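Local coordinates for Sn-glycerol-3-phosphate ABC transporter substrate-binding protein UspB (Mycobacterium tuberculosis, PDB 4MFI), which is the substrate-binding subunit of an ABC transporter, specific for glycerophosphocholine, which it probably hands on to the membrane part for import, at residues Asp130-Asp133 with Ser134-Ala137; Ala277-Thr280 with Ala281-Phe285; Val370-Asp373 with Gln374-His377. All blocks are in the same frame, centred on the assembly; numbering follows the deposited sequence.

Interaction 1: Asp130-Asp133 with Ser134-Ala137; sequences DYVD and SLLA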
loop_
_atom_site.group_PDB
_atom_site.type_symbol
_atom_site.label_atom_id
_atom_site.label_comp_id
_atom_site.label_asym_id
_atom_site.label_seq_id
_atom_site.Cartn_x
_atom_site.Cartn_y
_atom_site.Cartn_z
ATOM N N ASP A 130 13.391 -9.640 11.029
ATOM C CA ASP A 130 13.959 -8.373 10.559
ATOM C C ASP A 130 13.146 -7.719 9.437
ATOM O O ASP A 130 13.498 -6.642 8.962
ATOM C CB ASP A 130 15.419 -8.539 10.114
ATOM C CG ASP A 130 16.117 -7.195 9.876
ATOM O OD1 ASP A 130 16.026 -6.294 10.744
ATOM O OD2 ASP A 130 16.748 -7.031 8.810
ATOM N N TYR A 131 12.068 -8.359 8.993
ATOM C CA TYR A 131 11.139 -7.663 8.103
ATOM C C TYR A 131 10.233 -6.780 8.941
ATOM O O TYR A 131 9.813 -7.179 10.033
ATOM C CB TYR A 131 10.315 -8.646 7.261
ATOM C CG TYR A 131 11.119 -9.266 6.144
ATOM C CD1 TYR A 131 11.975 -10.335 6.388
ATOM C CD2 TYR A 131 11.060 -8.753 4.856
ATOM C CE1 TYR A 131 12.727 -10.887 5.377
ATOM C CE2 TYR A 131 11.810 -9.297 3.835
ATOM C CZ TYR A 131 12.639 -10.368 4.101
ATOM O OH TYR A 131 13.391 -10.920 3.094
ATOM N N VAL A 132 9.955 -5.576 8.439
ATOM C CA VAL A 132 8.998 -4.669 9.073
ATOM C C VAL A 132 7.737 -5.476 9.380
ATOM O O VAL A 132 7.228 -6.190 8.514
ATOM C CB VAL A 132 8.683 -3.471 8.153
ATOM C CG1 VAL A 132 7.545 -2.623 8.712
ATOM C CG2 VAL A 132 9.942 -2.618 7.944
ATOM N N ASP A 133 7.262 -5.396 10.619
ATOM C CA ASP A 133 6.232 -6.319 11.093
ATOM C C ASP A 133 4.993 -6.325 10.214
ATOM O O ASP A 133 4.544 -7.395 9.776
ATOM C CB ASP A 133 5.826 -6.014 12.541
ATOM C CG ASP A 133 6.887 -6.400 13.554
ATOM O OD1 ASP A 133 7.839 -7.116 13.185
ATOM O OD2 ASP A 133 6.754 -6.001 14.736
ATOM N N SER A 134 4.446 -5.142 9.941
ATOM C CA SER A 134 3.208 -5.064 9.172
ATOM C C SER A 134 3.422 -5.536 7.744
ATOM O O SER A 134 2.537 -6.158 7.160
ATOM C CB SER A 134 2.623 -3.645 9.181
ATOM O OG SER A 134 3.481 -2.753 8.492
ATOM N N LEU A 135 4.596 -5.251 7.184
ATOM C CA LEU A 135 4.839 -5.551 5.772
ATOM C C LEU A 135 4.900 -7.051 5.511
ATOM O O LEU A 135 4.487 -7.514 4.451
ATOM C CB LEU A 135 6.102 -4.856 5.258
ATOM C CG LEU A 135 6.073 -3.323 5.279
ATOM C CD1 LEU A 135 7.361 -2.756 4.683
ATOM C CD2 LEU A 135 4.852 -2.779 4.546
ATOM N N LEU A 136 5.418 -7.815 6.467
ATOM C CA LEU A 136 5.394 -9.268 6.343
ATOM C C LEU A 136 4.021 -9.837 6.718
ATOM O O LEU A 136 3.532 -10.776 6.074
ATOM C CB LEU A 136 6.501 -9.900 7.191
ATOM C CG LEU A 136 6.611 -11.422 7.059
ATOM C CD1 LEU A 136 6.878 -11.824 5.615
ATOM C CD2 LEU A 136 7.703 -11.944 7.967
ATOM N N ALA A 137 3.398 -9.261 7.748
ATOM C CA ALA A 137 2.065 -9.690 8.190
ATOM C C ALA A 137 1.001 -9.479 7.116
ATOM O O ALA A 137 -0.039 -10.140 7.130
ATOM C CB ALA A 137 1.667 -8.968 9.468
#
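V132 and L135 make the main apolar contact of this first helical turn. With its CG1 anti to the backbone N (chi1 172°), the valine crosses the leucine obliquely: V132 CB lies 3.8 Å from L135 CD1, and V132 CG1 lies the same 3.8 Å from L135 CG. The second apolar pair is Y131 with L136. They meet only near the backbone, Y131 CB to L136 CB at 4.0 Å, while the tyrosine ring heads off toward strand 144-160 and its hydroxyl bonds to T331. Because V132 is the N-cap of helix 133-137, this is a hydrophobic staple, the residue before the cap touching the fourth residue after it.

The backbone bonds start the helix. L136 N donates to V132 O over 3.2 Å. One step on, A137 N donates to D133 O at 3.0 Å.

The polar side chains find their partners outside this turn. D133 OD1 forms a salt bridge with K350, and S134 OG bonds to T378 OG1.

The valine side chain carries no acceptor, so this cap contributes its carbonyl and its apolar surface. The carboxylate of D133, on the first residue of the helix, would probably interact favourably with the partial positive charge of the helix start, though the salt bridge to K350 would partly offset its charge.

Interaction 2: Ala277-Thr280 with Ala281-Phe285; sequences AGIT and ASARF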
loop_
_atom_site.group_PDB
_atom_site.type_symbol
_atom_site.label_atom_id
_atom_site.label_comp_id
_atom_site.label_asym_id
_atom_site.label_seq_id
_atom_site.Cartn_x
_atom_site.Cartn_y
_atom_site.Cartn_z
ATOM N N ALA A 277 8.600 11.852 -4.317
ATOM C CA ALA A 277 9.612 12.349 -5.245
ATOM C C ALA A 277 9.021 13.324 -6.268
ATOM O O ALA A 277 9.615 14.368 -6.567
ATOM C CB ALA A 277 10.306 11.196 -5.940
ATOM N N GLY A 278 7.845 12.992 -6.796
ATOM C CA GLY A 278 7.188 13.836 -7.782
ATOM C C GLY A 278 6.753 15.180 -7.220
ATOM O O GLY A 278 6.921 16.221 -7.864
ATOM N N ILE A 279 6.187 15.158 -6.018
ATOM C CA ILE A 279 5.793 16.389 -5.349
ATOM C C ILE A 279 7.019 17.251 -5.042
ATOM O O ILE A 279 7.004 18.465 -5.247
ATOM C CB ILE A 279 4.988 16.081 -4.068
ATOM C CG1 ILE A 279 3.650 15.426 -4.442
ATOM C CG2 ILE A 279 4.776 17.344 -3.250
ATOM C CD1 ILE A 279 2.915 14.800 -3.276
ATOM N N THR A 280 8.092 16.619 -4.578
ATOM C CA THR A 280 9.318 17.352 -4.277
ATOM C C THR A 280 9.851 18.065 -5.521
ATOM O O THR A 280 10.298 19.214 -5.453
ATOM C CB THR A 280 10.401 16.419 -3.707
ATOM O OG1 THR A 280 9.895 15.779 -2.533
ATOM C CG2 THR A 280 11.658 17.211 -3.350
ATOM N N ALA A 281 9.785 17.389 -6.662
ATOM C CA ALA A 281 10.300 17.945 -7.910
ATOM C C ALA A 281 9.432 19.066 -8.487
ATOM O O ALA A 281 9.933 19.924 -9.211
ATOM C CB ALA A 281 10.485 16.840 -8.938
ATOM N N SER A 282 8.142 19.056 -8.164
ATOM C CA SER A 282 7.177 19.967 -8.783
ATOM C C SER A 282 6.764 21.152 -7.913
ATOM O O SER A 282 6.432 22.220 -8.432
ATOM C CB SER A 282 5.918 19.196 -9.191
ATOM O OG SER A 282 6.165 18.373 -10.311
ATOM N N ALA A 283 6.758 20.964 -6.598
ATOM C CA ALA A 283 6.272 22.001 -5.690
ATOM C C ALA A 283 7.187 23.220 -5.651
ATOM O O ALA A 283 8.400 23.097 -5.481
ATOM C CB ALA A 283 6.096 21.435 -4.292
ATOM N N ARG A 284 6.595 24.399 -5.791
ATOM C CA ARG A 284 7.361 25.641 -5.756
ATOM C C ARG A 284 7.064 26.415 -4.475
ATOM O O ARG A 284 7.115 27.649 -4.445
ATOM C CB ARG A 284 7.055 26.490 -6.987
ATOM C CG ARG A 284 7.534 25.887 -8.298
ATOM C CD ARG A 284 7.385 26.910 -9.421
ATOM N NE ARG A 284 7.843 26.428 -10.721
ATOM C CZ ARG A 284 9.106 26.479 -11.140
ATOM N NH1 ARG A 284 10.056 26.977 -10.359
ATOM N NH2 ARG A 284 9.422 26.018 -12.342
ATOM N N PHE A 285 6.751 25.668 -3.423
ATOM C CA PHE A 285 6.526 26.217 -2.093
ATOM C C PHE A 285 7.098 25.226 -1.086
ATOM O O PHE A 285 7.340 24.067 -1.425
ATOM C CB PHE A 285 5.024 26.415 -1.846
ATOM C CG PHE A 285 4.207 25.168 -2.061
ATOM C CD1 PHE A 285 3.984 24.281 -1.018
ATOM C CD2 PHE A 285 3.658 24.885 -3.299
ATOM C CE1 PHE A 285 3.250 23.129 -1.213
ATOM C CE2 PHE A 285 2.917 23.727 -3.499
ATOM C CZ PHE A 285 2.713 22.854 -2.452
HETATM O O HOH W 1 7.152 16.062 -10.785
HETATM O O HOH W 2 9.904 21.136 -3.896
#
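S282 leans back over the preceding turn of helix 276-282, onto the carbonyl of G278. Its CB starts 3.4 Å from G278 O. From there OG swings beside the serine's own backbone N (chi1 -72°), on the flank where G278 O lies, and a water joins the two groups: it donates to G278 O at 2.9 Å and sits 2.6 Å from S282 OG. S282 also touches A262 of helix 257-262.

The backbone around it marks the C-terminal end of the helix, where the four-residue pattern falters at S282 N. S282 N makes a weak bond to G278 O and a better one to I279 O, reaching the latter from 71° out of its carbonyl plane. I279 O is gripped again by A283 N, in a last four-residue bond of 2.9 Å. A283 then leaves helical geometry for an extended conformation, and the chain runs on toward strand 287-290; this is not the left-handed turn of a Schellman motif.

A second water donates to A283 O at 2.9 Å and also to T280 O. The methyl A283 CB approaches I279 CG2 at 4.4 Å and lies 4.0 Å above one face of the F285 ring, toward its rim.

Interaction 3: Val370-Asp373 with Gln374-His377; sequences VALD and QLPH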
loop_
_atom_site.group_PDB
_atom_site.type_symbol
_atom_site.label_atom_id
_atom_site.label_comp_id
_atom_site.label_asym_id
_atom_site.label_seq_id
_atom_site.Cartn_x
_atom_site.Cartn_y
_atom_site.Cartn_z
ATOM N N VAL A 370 10.448 10.739 7.551
ATOM C CA VAL A 370 9.075 10.710 8.068
ATOM C C VAL A 370 8.350 9.446 7.600
ATOM O O VAL A 370 7.712 8.747 8.399
ATOM C CB VAL A 370 8.273 11.958 7.651
ATOM C CG1 VAL A 370 6.787 11.794 7.987
ATOM C CG2 VAL A 370 8.847 13.200 8.316
ATOM N N ALA A 371 8.468 9.138 6.311
ATOM C CA ALA A 371 7.835 7.944 5.756
ATOM C C ALA A 371 8.377 6.671 6.412
ATOM O O ALA A 371 7.618 5.749 6.717
ATOM C CB ALA A 371 8.026 7.898 4.244
ATOM N N LEU A 372 9.691 6.630 6.622
ATOM C CA LEU A 372 10.343 5.519 7.301
ATOM C C LEU A 372 9.826 5.332 8.715
ATOM O O LEU A 372 9.500 4.216 9.138
ATOM C CB LEU A 372 11.839 5.805 7.406
ATOM C CG LEU A 372 12.761 5.307 6.314
ATOM C CD1 LEU A 372 13.999 4.695 6.947
ATOM C CD2 LEU A 372 12.032 4.276 5.525
ATOM N N ASP A 373 9.776 6.433 9.455
ATOM C CA ASP A 373 9.447 6.383 10.872
ATOM C C ASP A 373 8.002 5.986 11.140
ATOM O O ASP A 373 7.671 5.548 12.241
ATOM C CB ASP A 373 9.778 7.719 11.539
ATOM C CG ASP A 373 11.278 7.967 11.635
ATOM O OD1 ASP A 373 12.066 7.009 11.473
ATOM O OD2 ASP A 373 11.673 9.125 11.878
ATOM N N GLN A 374 7.147 6.110 10.131
ATOM C CA GLN A 374 5.756 5.707 10.297
ATOM C C GLN A 374 5.563 4.186 10.209
ATOM O O GLN A 374 4.551 3.662 10.675
ATOM C CB GLN A 374 4.858 6.420 9.277
ATOM C CG GLN A 374 3.376 6.228 9.562
ATOM C CD GLN A 374 2.445 7.011 8.655
ATOM O OE1 GLN A 374 1.355 7.391 9.076
ATOM N NE2 GLN A 374 2.854 7.237 7.405
ATOM N N LEU A 375 6.518 3.473 9.615
ATOM C CA LEU A 375 6.356 2.024 9.403
ATOM C C LEU A 375 5.967 1.161 10.628
ATOM O O LEU A 375 5.128 0.261 10.499
ATOM C CB LEU A 375 7.579 1.432 8.684
ATOM C CG LEU A 375 7.602 1.706 7.177
ATOM C CD1 LEU A 375 8.894 1.219 6.535
ATOM C CD2 LEU A 375 6.402 1.070 6.489
ATOM N N PRO A 376 6.551 1.430 11.816
ATOM C CA PRO A 376 6.165 0.625 12.984
ATOM C C PRO A 376 4.755 0.940 13.472
ATOM O O PRO A 376 4.260 0.261 14.374
ATOM C CB PRO A 376 7.175 1.054 14.058
ATOM C CG PRO A 376 8.302 1.658 13.311
ATOM C CD PRO A 376 7.694 2.306 12.122
ATOM N N HIS A 377 4.125 1.950 12.878
ATOM C CA HIS A 377 2.822 2.429 13.323
ATOM C C HIS A 377 1.768 2.223 12.254
ATOM O O HIS A 377 0.811 2.978 12.132
ATOM C CB HIS A 377 2.940 3.895 13.716
ATOM C CG HIS A 377 4.027 4.146 14.705
ATOM N ND1 HIS A 377 3.950 3.718 16.011
ATOM C CD2 HIS A 377 5.233 4.746 14.574
ATOM C CE1 HIS A 377 5.053 4.064 16.652
ATOM N NE2 HIS A 377 5.849 4.687 15.801
HETATM O O HOH W 3 5.007 6.296 5.801
HETATM O O HOH W 4 8.901 5.423 14.624
#
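Q374, D373 and L375 carry the contact in which helix 366-374 ends and winds into a short 3-10 turn at 375-376. The helix lies against strand 144-160 in the two-lobed fold of bacterial solute-binding proteins.

Q374 sits where the bonding pattern changes. Its N-H is shared between two weak bonds, to V370 O and to A371 O, so neither the four-residue nor the three-residue spacing wins. Its side chain leaves the backbone with CG anti to N (chi1 -170°) and stays extended, carrying the amide outward from the helix. Water then ties it back: the water donates to A371 O at 2.8 Å and accepts from Q374 NE2 at 2.8 Å. The same amide has protein partners further out, with NE2 also donating to P155 O and OE1 receiving L292 N. Both ends of this buried group are therefore satisfied, and its rotation is fixed.

At L375 the tighter spacing takes over. L375 N donates to L372 O at 3.1 Å, arriving 54° out of the carbonyl plane as a three-residue bond tends to. L375 CB lies 3.4 Å from that same oxygen, and the branch tips, L372 CD2 and L375 CD1, only brush each other.

D373 takes part through its carbonyl more than its carboxylate. P376 has no N-H to offer, and its CD packs 3.2 Å from D373 O. A water donates to this oxygen at 2.7 Å and leans weakly on H377 NE2. H377 N closes the turn by donating to Q374 O. The imidazole lies beside the proline: P376 CB stands over the centre of one ring face, while at the ring edge, near its plane, H377 CD2 lies 3.5 Å from D373 O.

How the interactions relate
All three contacts are local turns that follow one another along the chain; none nests in or crosses another, and none closes a long loop. Interaction 1 opens helix 133-137, interaction 2 ends helix 276-282, and interaction 3 ends helix 366-374. Interactions 1 and 3, their centres 12 Å apart, touch in space: V132 CG1 packs on L375 CB at 4.1 Å, and T378 OG1 bonds to both S134 OG and L375 O. Interaction 2 stands apart, its nearest atoms about 9 Å from those of interaction 3 and about 17 Å from those of interaction 1. Strand 144-160 is common ground, met by Y131, I279 and Q374 at different points.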